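Flavin-dependent thymidylate synthase (Helicobacter pylori, PDB 3AH5) catalyses the FAD-dependent reductive methylation of dUMP to dTMP, taking the methyl group from methylenetetrahydrofolate and reducing equivalents from NADPH. Local coordinates at residues Met1-Lys6 with Tyr57-Lys62; Leu80-Ser85 with Thr156-Ser161. All coordinates share one frame; numbering follows the deposited sequence.

Contact 1 of 2, residues Met1-Lys6 with Tyr57-Lys62; sequences MEVICK and YNFEIK
E2 and K62 form the first of four antiparallel bridges that join residues 2-6 of strand 2-8 to residues 57-62 of strand 56-65; the axes of these short segments run at 149° to each other and approach to 4.3 Å. E2 and K62 exchange two backbone hydrogen bonds, as do I4 and E60, while V3-I61 and C5-F59 are the non-hydrogen-bonded pairs. Between the bonded pairs the backbone also makes CA-H...O contacts, for example from V3 CA to E60 O at 3.4 Å. A weak and doubtful bond from K6 N to N58 O follows the last bridge.

Side chains alternate between the two faces. On one, V3, C5, F59 and I61 make a mostly apolar surface. With its CG beside the backbone N (chi1 -62°), F59 sets its ring against C5, whose CB lies 3.7 Å from F59 CE1; C5 SG, 4.8 Å from the ring centroid, makes an oblique sulfur-aromatic contact with F59. V3 divides its two methyls, CG1 reaching F59 CD1 at 4.1 Å and CG2 meeting I61 CG2 at 4.2 Å. The face of E2, I4, E60 and K62 is largely charged, with I4 among the carboxylates and lysines, and more open to solvent. K6, bent at chi2 and chi3, lays its aliphatic part across E60, with CD 3.4 Å from E60 CB, and brings NZ into a long salt bridge with E60 OE1. The other carboxylate oxygen, E60 OE2, pairs with K62 NZ at 3.6 Å, so that one glutamate links two lysines in a small network.

Helix 181-193 packs on the apolar face, where V3 meets A189 and L190. Strand 155-163, whose I162 touches F59, borders 56-65 on the side away from 2-8, and the pairing thus forms one edge, within this chain, of the antiparallel sheet of the ThyX fold.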
ATOM      1  N   MET A   1     -12.792  20.862  16.809  1.00 38.27           N
ATOM      2  CA  MET A   1     -12.641  19.562  16.091  1.00 37.05           C
ATOM      3  C   MET A   1     -13.636  18.544  16.623  1.00 36.74           C
ATOM      4  O   MET A   1     -13.708  18.313  17.829  1.00 36.73           O
ATOM      5  CB  MET A   1     -11.230  19.019  16.285  1.00 37.62           C
ATOM      6  CG  MET A   1     -10.951  17.717  15.553  1.00 38.62           C
ATOM      7  SD  MET A   1      -9.648  16.737  16.372  1.00 39.03           S
ATOM      8  CE  MET A   1      -8.220  17.793  16.151  1.00 34.51           C
ATOM      9  N   GLU A   2     -14.412  17.948  15.724  1.00 36.16           N
ATOM     10  CA  GLU A   2     -15.383  16.934  16.107  1.00 34.85           C
ATOM     11  C   GLU A   2     -15.201  15.715  15.215  1.00 32.91           C
ATOM     12  O   GLU A   2     -15.118  15.830  13.991  1.00 32.43           O
ATOM     13  CB  GLU A   2     -16.817  17.448  15.969  1.00 38.71           C
ATOM     14  CG  GLU A   2     -17.843  16.439  16.491  1.00 43.93           C
ATOM     15  CD  GLU A   2     -19.283  16.796  16.160  1.00 47.80           C
ATOM     16  OE1 GLU A   2     -20.188  16.006  16.520  1.00 47.99           O
ATOM     17  OE2 GLU A   2     -19.515  17.858  15.543  1.00 51.96           O
ATOM     18  N   VAL A   3     -15.132  14.545  15.834  1.00 31.01           N
ATOM     19  CA  VAL A   3     -14.952  13.308  15.092  1.00 28.31           C
ATOM     20  C   VAL A   3     -16.086  12.355  15.424  1.00 28.46           C
ATOM     21  O   VAL A   3     -16.464  12.209  16.584  1.00 28.02           O
ATOM     22  CB  VAL A   3     -13.600  12.652  15.450  1.00 28.18           C
ATOM     23  CG1 VAL A   3     -13.422  11.352  14.674  1.00 26.10           C
ATOM     24  CG2 VAL A   3     -12.458  13.629  15.152  1.00 24.59           C
ATOM     25  N   ILE A   4     -16.625  11.714  14.393  1.00 28.40           N
ATOM     26  CA  ILE A   4     -17.730  10.778  14.545  1.00 29.44           C
ATOM     27  C   ILE A   4     -17.403   9.476  13.820  1.00 29.08           C
ATOM     28  O   ILE A   4     -16.849   9.504  12.726  1.00 29.78           O
ATOM     29  CB  ILE A   4     -19.027  11.330  13.902  1.00 31.79           C
ATOM     30  CG1 ILE A   4     -19.394  12.691  14.490  1.00 34.35           C
ATOM     31  CG2 ILE A   4     -20.160  10.344  14.107  1.00 32.11           C
ATOM     32  CD1 ILE A   4     -19.876  12.638  15.921  1.00 39.54           C
ATOM     33  N   CYS A   5     -17.730   8.340  14.425  1.00 27.95           N
ATOM     34  CA  CYS A   5     -17.504   7.068  13.755  1.00 29.03           C
ATOM     35  C   CYS A   5     -18.859   6.705  13.148  1.00 29.92           C
ATOM     36  O   CYS A   5     -19.786   6.307  13.860  1.00 29.29           O
ATOM     37  CB  CYS A   5     -17.054   5.980  14.733  1.00 27.28           C
ATOM     38  SG  CYS A   5     -16.990   4.318  13.974  1.00 27.69           S
ATOM     39  N   LYS A   6     -18.962   6.865  11.833  1.00 30.10           N
ATOM     40  CA  LYS A   6     -20.189   6.606  11.094  1.00 31.70           C
ATOM     41  C   LYS A   6     -20.518   5.128  10.936  1.00 32.27           C
ATOM     42  O   LYS A   6     -21.682   4.747  10.901  1.00 30.44           O
ATOM     43  CB  LYS A   6     -20.099   7.285   9.725  1.00 33.78           C
ATOM     44  CG  LYS A   6     -20.129   8.807   9.823  1.00 36.38           C
ATOM     45  CD  LYS A   6     -19.325   9.492   8.725  1.00 38.54           C
ATOM     46  CE  LYS A   6     -19.872   9.231   7.341  1.00 37.79           C
ATOM     47  NZ  LYS A   6     -19.185  10.084   6.334  1.00 39.97           N
ATOM     48  N   TYR A  57     -13.270   1.152   9.863  1.00 22.75           N
ATOM     49  CA  TYR A  57     -13.964   2.206  10.589  1.00 21.76           C
ATOM     50  C   TYR A  57     -14.193   3.411   9.684  1.00 24.01           C
ATOM     51  O   TYR A  57     -13.249   3.950   9.102  1.00 24.41           O
ATOM     52  CB  TYR A  57     -13.127   2.623  11.799  1.00 20.96           C
ATOM     53  CG  TYR A  57     -12.857   1.494  12.774  1.00 22.31           C
ATOM     54  CD1 TYR A  57     -13.831   1.089  13.690  1.00 18.79           C
ATOM     55  CD2 TYR A  57     -11.632   0.813  12.761  1.00 22.22           C
ATOM     56  CE1 TYR A  57     -13.595   0.032  14.570  1.00 21.10           C
ATOM     57  CE2 TYR A  57     -11.387  -0.244  13.634  1.00 22.50           C
ATOM     58  CZ  TYR A  57     -12.374  -0.629  14.536  1.00 21.95           C
ATOM     59  OH  TYR A  57     -12.140  -1.678  15.395  1.00 23.44           O
ATOM     60  N   ASN A  58     -15.448   3.831   9.561  1.00 24.93           N
ATOM     61  CA  ASN A  58     -15.783   4.981   8.728  1.00 25.48           C
ATOM     62  C   ASN A  58     -16.043   6.161   9.647  1.00 25.95           C
ATOM     63  O   ASN A  58     -17.010   6.161  10.417  1.00 27.01           O
ATOM     64  CB  ASN A  58     -17.026   4.690   7.892  1.00 26.90           C
ATOM     65  CG  ASN A  58     -16.856   3.474   6.999  1.00 29.46           C
ATOM     66  OD1 ASN A  58     -16.017   3.463   6.091  1.00 27.25           O
ATOM     67  ND2 ASN A  58     -17.653   2.436   7.256  1.00 28.57           N
ATOM     68  N   PHE A  59     -15.164   7.156   9.572  1.00 24.58           N
ATOM     69  CA  PHE A  59     -15.267   8.345  10.405  1.00 23.69           C
ATOM     70  C   PHE A  59     -15.590   9.565   9.565  1.00 24.44           C
ATOM     71  O   PHE A  59     -15.523   9.535   8.337  1.00 24.37           O
ATOM     72  CB  PHE A  59     -13.930   8.652  11.093  1.00 23.57           C
ATOM     73  CG  PHE A  59     -13.436   7.587  12.026  1.00 22.38           C
ATOM     74  CD1 PHE A  59     -13.923   7.499  13.329  1.00 21.75           C
ATOM     75  CD2 PHE A  59     -12.414   6.732  11.634  1.00 18.82           C
ATOM     76  CE1 PHE A  59     -13.386   6.578  14.235  1.00 20.00           C
ATOM     77  CE2 PHE A  59     -11.878   5.811  12.530  1.00 21.16           C
ATOM     78  CZ  PHE A  59     -12.364   5.736  13.834  1.00 18.48           C
ATOM     79  N   GLU A  60     -15.917  10.645  10.264  1.00 25.24           N
ATOM     80  CA  GLU A  60     -16.175  11.945   9.663  1.00 26.72           C
ATOM     81  C   GLU A  60     -15.366  12.885  10.548  1.00 24.63           C
ATOM     82  O   GLU A  60     -15.378  12.748  11.769  1.00 23.45           O
ATOM     83  CB  GLU A  60     -17.656  12.318   9.727  1.00 29.59           C
ATOM     84  CG  GLU A  60     -17.917  13.765   9.326  1.00 36.19           C
ATOM     85  CD  GLU A  60     -19.391  14.072   9.126  1.00 41.73           C
ATOM     86  OE1 GLU A  60     -20.010  13.498   8.198  1.00 45.59           O
ATOM     87  OE2 GLU A  60     -19.931  14.891   9.897  1.00 44.59           O
ATOM     88  N   ILE A  61     -14.634  13.813   9.949  1.00 24.18           N
ATOM     89  CA  ILE A  61     -13.829  14.730  10.750  1.00 24.99           C
ATOM     90  C   ILE A  61     -14.149  16.186  10.436  1.00 25.84           C
ATOM     91  O   ILE A  61     -14.023  16.629   9.297  1.00 25.80           O
ATOM     92  CB  ILE A  61     -12.317  14.480  10.542  1.00 23.12           C
ATOM     93  CG1 ILE A  61     -11.986  13.023  10.873  1.00 21.76           C
ATOM     94  CG2 ILE A  61     -11.509  15.398  11.441  1.00 21.18           C
ATOM     95  CD1 ILE A  61     -10.541  12.645  10.622  1.00 21.70           C
ATOM     96  N   LYS A  62     -14.567  16.925  11.455  1.00 28.17           N
ATOM     97  CA  LYS A  62     -14.911  18.327  11.276  1.00 30.06           C
ATOM     98  C   LYS A  62     -14.011  19.246  12.081  1.00 30.06           C
ATOM     99  O   LYS A  62     -13.632  18.923  13.205  1.00 30.95           O
ATOM    100  CB  LYS A  62     -16.363  18.566  11.692  1.00 32.49           C
ATOM    101  CG  LYS A  62     -17.389  17.857  10.833  1.00 38.01           C
ATOM    102  CD  LYS A  62     -18.797  18.201  11.272  1.00 41.08           C
ATOM    103  CE  LYS A  62     -19.815  17.772  10.226  1.00 45.98           C
ATOM    104  NZ  LYS A  62     -21.205  18.145  10.616  1.00 47.85           N
TER

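Contact 2 of 2, residues Leu80-Ser85 with Thr156-Ser161; sequences LSVKSS and THLAYS. With UMP (2'-deoxyuridine 5'-monophosphate), chain G.
V82 and L158 lie side by side and point the same way, V82 CG2 resting 3.9 Å from L158 CB. This is the close-packed part of the contact, where L80 CD1 meets L158 CD1 at 4.2 Å and L80 CB sits at the edge of the Y160 ring. L72 of helix 66-72 covers L158 and Y160. S81 and A159 exchange two backbone bonds, and a nearly straight third, from K83 N to H157 O at 2.9 Å, ends the pairing. S81 OG is held by H54 of the second subunit.

Residues 80-84 lie in the assigned ThyX motif, and beyond V82 the chain leaves the sheet to reach the dUMP phosphate. S84, the N-cap of helix 85-88, donates a hydrogen bond from OG to OP2 of UMP at 2.7 Å and also caps Y87 N. S85 OG lies between its backbone N and carbonyl carbon (chi1 72°), from where it donates to OP3 of UMP at 2.7 Å; K147 is its second partner. V82 N is hydrogen-bonded to O2 of FAD.

The end at K83 and T156 is looser. A water bridges K83 O and T156 OG1, donating to the carbonyl at 2.7 Å. K83 crosses H157 at about a right angle, their CB atoms 4.1 Å apart, and its extended chain carries NZ away to a salt bridge with E91, while H157 ND1 bonds to Q23 of the second subunit.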
ATOM      1  N   LEU A  80      -9.493   8.665   2.178  1.00 20.93           N
ATOM      2  CA  LEU A  80     -10.128   9.920   2.517  1.00 22.52           C
ATOM      3  C   LEU A  80     -10.704  10.684   1.342  1.00 22.41           C
ATOM      4  O   LEU A  80     -10.222  10.597   0.212  1.00 23.44           O
ATOM      5  CB  LEU A  80      -9.153  10.814   3.295  1.00 22.72           C
ATOM      6  CG  LEU A  80      -7.725  11.057   2.807  1.00 22.38           C
ATOM      7  CD1 LEU A  80      -7.004  11.935   3.826  1.00 21.47           C
ATOM      8  CD2 LEU A  80      -6.984   9.740   2.661  1.00 24.85           C
ATOM      9  N   SER A  81     -11.778  11.409   1.630  1.00 21.87           N
ATOM     10  CA  SER A  81     -12.451  12.256   0.655  1.00 19.07           C
ATOM     11  C   SER A  81     -12.493  13.560   1.422  1.00 18.75           C
ATOM     12  O   SER A  81     -13.201  13.685   2.422  1.00 17.58           O
ATOM     13  CB  SER A  81     -13.849  11.724   0.360  1.00 18.57           C
ATOM     14  OG  SER A  81     -13.765  10.420  -0.189  1.00 18.76           O
ATOM     15  N   VAL A  82     -11.701  14.517   0.954  1.00 19.79           N
ATOM     16  CA  VAL A  82     -11.540  15.806   1.596  1.00 21.22           C
ATOM     17  C   VAL A  82     -12.128  17.006   0.874  1.00 23.89           C
ATOM     18  O   VAL A  82     -12.042  17.134  -0.355  1.00 24.22           O
ATOM     19  CB  VAL A  82     -10.037  16.092   1.817  1.00 22.94           C
ATOM     20  CG1 VAL A  82      -9.844  17.302   2.752  1.00 20.08           C
ATOM     21  CG2 VAL A  82      -9.353  14.837   2.363  1.00 22.41           C
ATOM     22  N   LYS A  83     -12.722  17.891   1.667  1.00 24.16           N
ATOM     23  CA  LYS A  83     -13.296  19.125   1.170  1.00 23.75           C
ATOM     24  C   LYS A  83     -12.206  19.790   0.328  1.00 24.59           C
ATOM     25  O   LYS A  83     -11.071  19.963   0.787  1.00 23.25           O
ATOM     26  CB  LYS A  83     -13.669  20.014   2.360  1.00 23.20           C
ATOM     27  CG  LYS A  83     -14.076  21.433   2.013  1.00 22.86           C
ATOM     28  CD  LYS A  83     -14.467  22.209   3.276  1.00 21.11           C
ATOM     29  CE  LYS A  83     -14.860  23.635   2.937  1.00 19.63           C
ATOM     30  NZ  LYS A  83     -15.094  24.473   4.149  1.00 22.66           N
ATOM     31  N   SER A  84     -12.547  20.149  -0.904  1.00 23.04           N
ATOM     32  CA  SER A  84     -11.587  20.781  -1.794  1.00 22.38           C
ATOM     33  C   SER A  84     -11.682  22.295  -1.792  1.00 22.50           C
ATOM     34  O   SER A  84     -12.747  22.850  -2.070  1.00 21.44           O
ATOM     35  CB  SER A  84     -11.795  20.275  -3.221  1.00 24.45           C
ATOM     36  OG  SER A  84     -11.148  21.122  -4.151  1.00 24.19           O
ATOM     37  N   SER A  85     -10.570  22.959  -1.484  1.00 22.02           N
ATOM     38  CA  SER A  85     -10.523  24.419  -1.481  1.00 23.47           C
ATOM     39  C   SER A  85     -10.675  24.921  -2.921  1.00 24.31           C
ATOM     40  O   SER A  85     -11.129  26.047  -3.158  1.00 24.56           O
ATOM     41  CB  SER A  85      -9.199  24.931  -0.886  1.00 23.35           C
ATOM     42  OG  SER A  85      -8.099  24.706  -1.752  1.00 20.81           O
ATOM     43  N   THR A 156     -10.787  22.379   7.365  1.00 27.67           N
ATOM     44  CA  THR A 156     -11.066  21.395   6.334  1.00 27.92           C
ATOM     45  C   THR A 156     -12.084  20.426   6.931  1.00 28.94           C
ATOM     46  O   THR A 156     -12.307  20.421   8.143  1.00 30.92           O
ATOM     47  CB  THR A 156      -9.793  20.619   5.924  1.00 28.55           C
ATOM     48  OG1 THR A 156     -10.074  19.832   4.761  1.00 29.48           O
ATOM     49  CG2 THR A 156      -9.341  19.686   7.038  1.00 30.43           C
ATOM     50  N   HIS A 157     -12.691  19.609   6.077  1.00 28.66           N
ATOM     51  CA  HIS A 157     -13.705  18.637   6.477  1.00 27.32           C
ATOM     52  C   HIS A 157     -13.398  17.401   5.650  1.00 27.37           C
ATOM     53  O   HIS A 157     -13.019  17.523   4.487  1.00 27.79           O
ATOM     54  CB  HIS A 157     -15.094  19.175   6.107  1.00 29.83           C
ATOM     55  CG  HIS A 157     -16.233  18.295   6.522  1.00 32.90           C
ATOM     56  ND1 HIS A 157     -17.495  18.415   5.977  1.00 33.60           N
ATOM     57  CD2 HIS A 157     -16.315  17.310   7.449  1.00 33.77           C
ATOM     58  CE1 HIS A 157     -18.305  17.541   6.551  1.00 34.67           C
ATOM     59  NE2 HIS A 157     -17.614  16.859   7.447  1.00 36.29           N
ATOM     60  N   LEU A 158     -13.544  16.214   6.227  1.00 26.36           N
ATOM     61  CA  LEU A 158     -13.253  15.013   5.459  1.00 24.73           C
ATOM     62  C   LEU A 158     -13.893  13.737   5.969  1.00 24.60           C
ATOM     63  O   LEU A 158     -14.185  13.597   7.159  1.00 25.30           O
ATOM     64  CB  LEU A 158     -11.741  14.789   5.383  1.00 25.58           C
ATOM     65  CG  LEU A 158     -11.036  14.479   6.711  1.00 25.48           C
ATOM     66  CD1 LEU A 158      -9.839  13.564   6.474  1.00 24.85           C
ATOM     67  CD2 LEU A 158     -10.619  15.774   7.375  1.00 22.97           C
ATOM     68  N   ALA A 159     -14.121  12.813   5.044  1.00 23.30           N
ATOM     69  CA  ALA A 159     -14.657  11.503   5.377  1.00 23.43           C
ATOM     70  C   ALA A 159     -13.369  10.696   5.478  1.00 23.86           C
ATOM     71  O   ALA A 159     -12.504  10.783   4.602  1.00 23.56           O
ATOM     72  CB  ALA A 159     -15.531  10.974   4.254  1.00 22.49           C
ATOM     73  N   TYR A 160     -13.234   9.911   6.538  1.00 24.86           N
ATOM     74  CA  TYR A 160     -12.011   9.154   6.746  1.00 24.42           C
ATOM     75  C   TYR A 160     -12.279   7.695   7.125  1.00 25.58           C
ATOM     76  O   TYR A 160     -12.973   7.420   8.105  1.00 26.58           O
ATOM     77  CB  TYR A 160     -11.213   9.852   7.846  1.00 23.91           C
ATOM     78  CG  TYR A 160      -9.786   9.406   7.977  1.00 25.17           C
ATOM     79  CD1 TYR A 160      -8.855   9.684   6.976  1.00 23.74           C
ATOM     80  CD2 TYR A 160      -9.358   8.708   9.108  1.00 24.13           C
ATOM     81  CE1 TYR A 160      -7.527   9.282   7.097  1.00 23.54           C
ATOM     82  CE2 TYR A 160      -8.037   8.300   9.236  1.00 25.20           C
ATOM     83  CZ  TYR A 160      -7.125   8.592   8.228  1.00 24.90           C
ATOM     84  OH  TYR A 160      -5.812   8.210   8.366  1.00 23.97           O
ATOM     85  N   SER A 161     -11.726   6.767   6.346  1.00 23.97           N
ATOM     86  CA  SER A 161     -11.891   5.338   6.601  1.00 23.16           C
ATOM     87  C   SER A 161     -10.523   4.700   6.822  1.00 22.80           C
ATOM     88  O   SER A 161      -9.564   5.023   6.121  1.00 22.62           O
ATOM     89  CB  SER A 161     -12.599   4.664   5.427  1.00 21.76           C
ATOM     90  OG  SER A 161     -13.863   5.258   5.220  1.00 22.76           O
TER
HETATM   91  N1  UMP G 241      -7.046  17.185  -3.925  1.00 28.99           N
HETATM   92  C2  UMP G 241      -6.015  16.907  -4.814  1.00 28.52           C
HETATM   93  N3  UMP G 241      -5.968  17.508  -6.049  1.00 25.61           N
HETATM   94  C4  UMP G 241      -6.913  18.405  -6.487  1.00 26.81           C
HETATM   95  C5  UMP G 241      -8.004  18.752  -5.655  1.00 26.46           C
HETATM   96  C6  UMP G 241      -8.045  18.087  -4.306  1.00 26.89           C
HETATM   97  O2  UMP G 241      -5.130  16.118  -4.519  1.00 30.24           O
HETATM   98  O4  UMP G 241      -6.821  18.903  -7.590  1.00 27.77           O
HETATM   99  C1' UMP G 241      -7.133  16.526  -2.559  1.00 27.72           C
HETATM  100  C2' UMP G 241      -5.857  16.449  -1.661  1.00 29.44           C
HETATM  101  C3' UMP G 241      -6.110  17.377  -0.434  1.00 28.85           C
HETATM  102  C4' UMP G 241      -7.453  18.012  -0.778  1.00 29.45           C
HETATM  103  O3' UMP G 241      -6.229  16.574   0.745  1.00 24.58           O
HETATM  104  O4' UMP G 241      -8.142  17.130  -1.704  1.00 30.48           O
HETATM  105  C5' UMP G 241      -7.103  19.339  -1.405  1.00 32.15           C
HETATM  106  O5' UMP G 241      -8.237  19.991  -1.886  1.00 32.37           O
HETATM  107  P   UMP G 241      -7.669  21.342  -2.522  1.00 30.23           P
HETATM  108  OP1 UMP G 241      -6.615  21.079  -3.521  1.00 28.27           O
HETATM  109  OP2 UMP G 241      -8.880  22.146  -3.189  1.00 35.68           O
HETATM  110  OP3 UMP G 241      -7.082  22.235  -1.329  1.00 32.09           O
HETATM  111  O   HOH W   1      -9.749  21.524   2.537  1.00 16.57           O

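In the fold
From the N terminus, strand 2-8 is followed by helices 12-22 and 33-43 before the chain returns as strand 56-65, and contact 1 closes this first loop. Helix 66-72 then leads to strand 79-82, where contact 2 opens; a long excursion, about half of it helical, follows until strand 155-163 comes back to close it. The two loops stand in series, neither nesting nor crossing. Their strands meet in the middle of one antiparallel sheet, ordered 2-8, 56-65, 155-163, 79-82, where F59 and I61 of contact 1 probably hydrogen-bond through their backbones to Y160 and L158 of contact 2. The sheet thus connects the N-terminal strand to the nucleotide-binding one, with the contact centres about 11 Å apart.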